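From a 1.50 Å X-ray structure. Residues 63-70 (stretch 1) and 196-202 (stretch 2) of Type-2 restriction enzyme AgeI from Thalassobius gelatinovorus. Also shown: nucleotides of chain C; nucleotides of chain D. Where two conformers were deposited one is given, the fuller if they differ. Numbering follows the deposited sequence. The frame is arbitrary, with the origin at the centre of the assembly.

Stretch 1 63-70: PSDLWHHV
Stretch 2, residues 196-202: TLDVKSF

Two hydrogen bonds fix the contact. At the start of the helix, Ser64 OG donates to the carbonyl oxygen Leu197 O at 2.6 Å; its chi1 of -171° (t) carries the hydroxyl to the loop, although its CA-to-CB bond points sideways. A small hydroxyl side chain suits this place because the backbones come close: Ser64 CA and Leu197 CA, the nearest such pair across the stretches, are 5.2 Å apart. One helical turn later, His68 NE2 and Ser201 OG are 2.8 Å apart with an angle of 147°, a hydrogen bond in which either atom could be the donor. Ser201 OG lies at the edge of the imidazole, near its plane, where a nitrogen can meet it; His68 adopts chi1 -179° (t) and chi2 56°, and Ser201 chi1 82° (p), with both CA-to-CB bonds directed toward the opposite stretch. Ser201 was deposited in two conformers, and this description concerns the one given.

The backbone that presents these groups is helical throughout residues 63-70, with phi/psi near -62/-36 at Ser64 and -84/-41 at His68. Bonds from Trp67 N to Pro63 O (3.0 Å), His68 N to Ser64 O (2.9 Å) and His69 N to Asp65 O (2.7 Å) hold the turns; Val70 N to Leu66 O is weak at 3.3 Å, and a wider pi-type turn spans 66-70. Residues 197-202 form no regular helix or strand; the chain bends at Leu197 (-86/-9) and Asp198 (46/51) and is extended from Val199 to Phe202 (-101/113). The bend is braced by Asp198 N donating to Thr196 OG1 at 2.9 Å. From Val199 (-79/124) through Lys200 (-165/115) to Ser201 (-126/149), side chains alternate: Val199 and Ser201 point toward the helix, Lys200 away.

Apolar packing fills the space around the polar pairs. Leu197, chi1 -64° (m) and chi2 -179° (t), places CD1 over one face of the indole, 3.6 Å from the centroid of the Trp67 five-membered ring and 25° off its normal, a CH-pi contact whose closest approach is 3.3 Å from Leu197 CD1 to Trp67 CD2. Trp67 has chi1 -172° (t) and chi2 -84°. Val199, chi1 170° (t), sets CG1 over the His68 ring, 3.8 Å from its centroid and 28° off the normal, while its CG2 comes within 3.2 Å of Ser64 OG, 4.2 Å of His68 CB and 4.4 Å of Trp67 CD1. Together the stretches bury 381 Å², and every residue except Phe202 is buried. Leu197 (86 Å²) and Val199 (66 Å²) lose the most area to the helix; their apolar side chains suit the ring faces they cover.

Lys200 and Phe202, whose CA-to-CB bonds point away from the helix, meet the DNA, as befits a restriction enzyme. Lys200, chi1 to chi4 180°, 62°, 174° and -177°, donates from NZ to O4 of DT9 of chain C at 2.8 Å, and Phe202, chi1 -69° (m) and chi2 -96°, brings CZ within 3.6 Å of C5 of DC2 of chain D.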

# COMPACT_ATOMS: atom_id res chain seq x y z
N PRO A 63 -12.47 -17.82 -10.85
CA PRO A 63 -11.00 -17.78 -10.78
C PRO A 63 -10.51 -17.05 -9.54
O PRO A 63 -9.57 -17.47 -8.88
CB PRO A 63 -10.62 -17.01 -12.06
CG PRO A 63 -11.77 -17.24 -13.00
CD PRO A 63 -12.99 -17.27 -12.11
N SER A 64 -11.20 -15.97 -9.19
CA SER A 64 -10.82 -15.21 -8.00
C SER A 64 -10.94 -16.06 -6.74
O SER A 64 -10.12 -15.93 -5.83
CB SER A 64 -11.68 -13.95 -7.89
OG SER A 64 -11.21 -13.09 -6.88
N ASP A 65 -11.95 -16.93 -6.69
CA ASP A 65 -12.11 -17.85 -5.56
C ASP A 65 -11.03 -18.92 -5.55
O ASP A 65 -10.58 -19.32 -4.48
CB ASP A 65 -13.50 -18.51 -5.59
CG ASP A 65 -14.60 -17.60 -5.09
OD1 ASP A 65 -14.38 -16.38 -4.97
OD2 ASP A 65 -15.71 -18.11 -4.82
N LEU A 66 -10.59 -19.37 -6.72
CA LEU A 66 -9.50 -20.34 -6.75
C LEU A 66 -8.23 -19.71 -6.21
O LEU A 66 -7.46 -20.35 -5.51
CB LEU A 66 -9.26 -20.86 -8.17
CG LEU A 66 -10.36 -21.74 -8.76
CD1 LEU A 66 -10.04 -22.06 -10.21
CD2 LEU A 66 -10.50 -23.02 -7.95
N TRP A 67 -8.01 -18.45 -6.54
CA TRP A 67 -6.83 -17.76 -6.03
C TRP A 67 -6.92 -17.55 -4.53
O TRP A 67 -5.98 -17.84 -3.79
CB TRP A 67 -6.68 -16.41 -6.74
CG TRP A 67 -5.42 -15.67 -6.47
CD1 TRP A 67 -5.15 -14.85 -5.41
CD2 TRP A 67 -4.26 -15.67 -7.30
NE1 TRP A 67 -3.87 -14.33 -5.54
CE2 TRP A 67 -3.31 -14.82 -6.69
CE3 TRP A 67 -3.94 -16.29 -8.51
CZ2 TRP A 67 -2.05 -14.59 -7.25
CZ3 TRP A 67 -2.69 -16.04 -9.08
CH2 TRP A 67 -1.76 -15.20 -8.45
N HIS A 68 -8.06 -17.03 -4.08
CA HIS A 68 -8.21 -16.56 -2.71
C HIS A 68 -8.55 -17.66 -1.72
O HIS A 68 -8.02 -17.65 -0.61
CB HIS A 68 -9.29 -15.47 -2.65
CG HIS A 68 -9.50 -14.90 -1.29
ND1 HIS A 68 -8.49 -14.35 -0.54
CD2 HIS A 68 -10.62 -14.82 -0.53
CE1 HIS A 68 -8.97 -13.94 0.62
NE2 HIS A 68 -10.26 -14.21 0.65
N HIS A 69 -9.43 -18.58 -2.10
CA HIS A 69 -9.89 -19.61 -1.16
C HIS A 69 -9.08 -20.90 -1.27
O HIS A 69 -9.12 -21.72 -0.36
CB HIS A 69 -11.38 -19.95 -1.36
CG HIS A 69 -12.31 -18.85 -0.94
ND1 HIS A 69 -12.14 -18.13 0.22
CD2 HIS A 69 -13.44 -18.37 -1.52
CE1 HIS A 69 -13.11 -17.25 0.33
NE2 HIS A 69 -13.92 -17.37 -0.71
N VAL A 70 -8.35 -21.09 -2.38
CA VAL A 70 -7.57 -22.32 -2.55
C VAL A 70 -6.07 -22.06 -2.48
O VAL A 70 -5.42 -22.46 -1.52
CB VAL A 70 -7.91 -23.03 -3.88
CG1 VAL A 70 -7.08 -24.32 -4.03
CG2 VAL A 70 -9.39 -23.33 -3.95
N THR A 196 -7.48 -7.49 -13.05
CA THR A 196 -7.57 -7.77 -11.64
C THR A 196 -8.32 -9.05 -11.36
O THR A 196 -9.19 -9.45 -12.12
CB THR A 196 -8.22 -6.58 -10.90
OG1 THR A 196 -8.16 -6.80 -9.49
CG2 THR A 196 -9.69 -6.35 -11.36
N LEU A 197 -7.96 -9.70 -10.26
CA LEU A 197 -8.76 -10.80 -9.75
C LEU A 197 -9.86 -10.27 -8.84
O LEU A 197 -10.74 -11.04 -8.42
CB LEU A 197 -7.88 -11.80 -8.99
CG LEU A 197 -6.83 -12.49 -9.87
CD1 LEU A 197 -6.05 -13.46 -9.03
CD2 LEU A 197 -7.50 -13.18 -11.03
N ASP A 198 -9.80 -8.97 -8.53
CA ASP A 198 -10.80 -8.30 -7.68
C ASP A 198 -11.09 -9.14 -6.44
O ASP A 198 -12.25 -9.44 -6.13
CB ASP A 198 -12.09 -8.01 -8.46
CG ASP A 198 -13.05 -7.08 -7.71
OD1 ASP A 198 -12.62 -6.36 -6.79
OD2 ASP A 198 -14.25 -7.07 -8.06
N VAL A 199 -10.03 -9.55 -5.75
CA VAL A 199 -10.17 -10.34 -4.53
C VAL A 199 -10.52 -9.46 -3.34
O VAL A 199 -9.79 -8.51 -3.04
CB VAL A 199 -8.89 -11.12 -4.20
CG1 VAL A 199 -8.98 -11.74 -2.79
CG2 VAL A 199 -8.63 -12.20 -5.24
N LYS A 200 -11.62 -9.77 -2.68
CA LYS A 200 -11.90 -9.25 -1.34
C LYS A 200 -13.01 -10.05 -0.71
O LYS A 200 -14.15 -10.04 -1.18
CB LYS A 200 -12.30 -7.77 -1.34
CG LYS A 200 -12.61 -7.20 0.05
CD LYS A 200 -11.40 -7.26 0.99
CE LYS A 200 -11.69 -6.55 2.32
NZ LYS A 200 -10.50 -6.54 3.24
N SER A 201 -12.68 -10.75 0.37
CA SER A 201 -13.70 -11.37 1.21
C SER A 201 -13.46 -10.91 2.63
O SER A 201 -12.33 -10.64 3.03
CB SER A 201 -13.65 -12.89 1.12
OG SER A 201 -12.64 -13.42 1.96
N PHE A 202 -14.54 -10.81 3.40
CA PHE A 202 -14.44 -10.40 4.78
C PHE A 202 -14.53 -11.68 5.61
O PHE A 202 -15.55 -12.36 5.58
CB PHE A 202 -15.53 -9.40 5.14
CG PHE A 202 -15.36 -8.06 4.48
CD1 PHE A 202 -14.74 -7.02 5.15
CD2 PHE A 202 -15.80 -7.85 3.18
CE1 PHE A 202 -14.58 -5.78 4.56
CE2 PHE A 202 -15.64 -6.61 2.58
CZ PHE A 202 -15.03 -5.58 3.26
P DT C 9 -8.50 -10.46 11.49
OP1 DT C 9 -7.90 -11.08 12.69
OP2 DT C 9 -9.82 -10.91 10.99
O5' DT C 9 -8.53 -8.89 11.71
C5' DT C 9 -7.33 -8.21 11.99
C4' DT C 9 -7.54 -6.73 11.86
O4' DT C 9 -7.94 -6.42 10.52
C3' DT C 9 -8.63 -6.14 12.75
O3' DT C 9 -8.01 -5.31 13.71
C2' DT C 9 -9.55 -5.35 11.78
C1' DT C 9 -8.67 -5.23 10.55
N1 DT C 9 -9.37 -5.15 9.25
C2 DT C 9 -9.19 -4.04 8.47
O2 DT C 9 -8.55 -3.07 8.83
N3 DT C 9 -9.81 -4.10 7.25
C4 DT C 9 -10.56 -5.15 6.74
O4 DT C 9 -11.07 -5.11 5.63
C5 DT C 9 -10.69 -6.29 7.61
C7 DT C 9 -11.49 -7.49 7.17
C6 DT C 9 -10.09 -6.24 8.80
P DG C 8 -7.58 -11.65 4.59
OP1 DG C 8 -7.07 -13.03 4.35
OP2 DG C 8 -8.82 -11.22 3.91
O5' DG C 8 -7.73 -11.49 6.15
C5' DG C 8 -6.61 -11.79 6.98
C4' DG C 8 -6.52 -10.83 8.15
O4' DG C 8 -6.19 -9.49 7.68
C3' DG C 8 -7.78 -10.70 8.96
O3' DG C 8 -7.40 -10.62 10.32
C2' DG C 8 -8.42 -9.39 8.43
C1' DG C 8 -7.20 -8.56 8.08
N9 DG C 8 -7.38 -7.65 6.95
C8 DG C 8 -7.98 -7.92 5.74
N7 DG C 8 -7.91 -6.92 4.89
C5 DG C 8 -7.17 -5.96 5.57
C6 DG C 8 -6.78 -4.67 5.16
O6 DG C 8 -6.97 -4.13 4.07
N1 DG C 8 -6.06 -4.01 6.15
C2 DG C 8 -5.76 -4.53 7.39
N2 DG C 8 -5.04 -3.74 8.23
N3 DG C 8 -6.13 -5.74 7.78
C4 DG C 8 -6.84 -6.39 6.83
P DC D 2 -20.71 -1.00 2.24
OP1 DC D 2 -21.75 -0.41 1.36
OP2 DC D 2 -20.56 -2.46 2.35
O5' DC D 2 -19.31 -0.36 1.82
C5' DC D 2 -19.25 0.95 1.27
C4' DC D 2 -17.85 1.52 1.38
O4' DC D 2 -17.31 1.24 2.70
C3' DC D 2 -16.81 0.95 0.42
O3' DC D 2 -15.77 1.87 0.38
C2' DC D 2 -16.37 -0.29 1.18
C1' DC D 2 -16.24 0.31 2.58
N1 DC D 2 -16.33 -0.66 3.70
C2 DC D 2 -15.91 -0.25 4.97
O2 DC D 2 -15.48 0.90 5.11
N3 DC D 2 -16.00 -1.12 6.01
C4 DC D 2 -16.47 -2.35 5.81
N4 DC D 2 -16.53 -3.17 6.87
C5 DC D 2 -16.91 -2.79 4.52
C6 DC D 2 -16.82 -1.92 3.51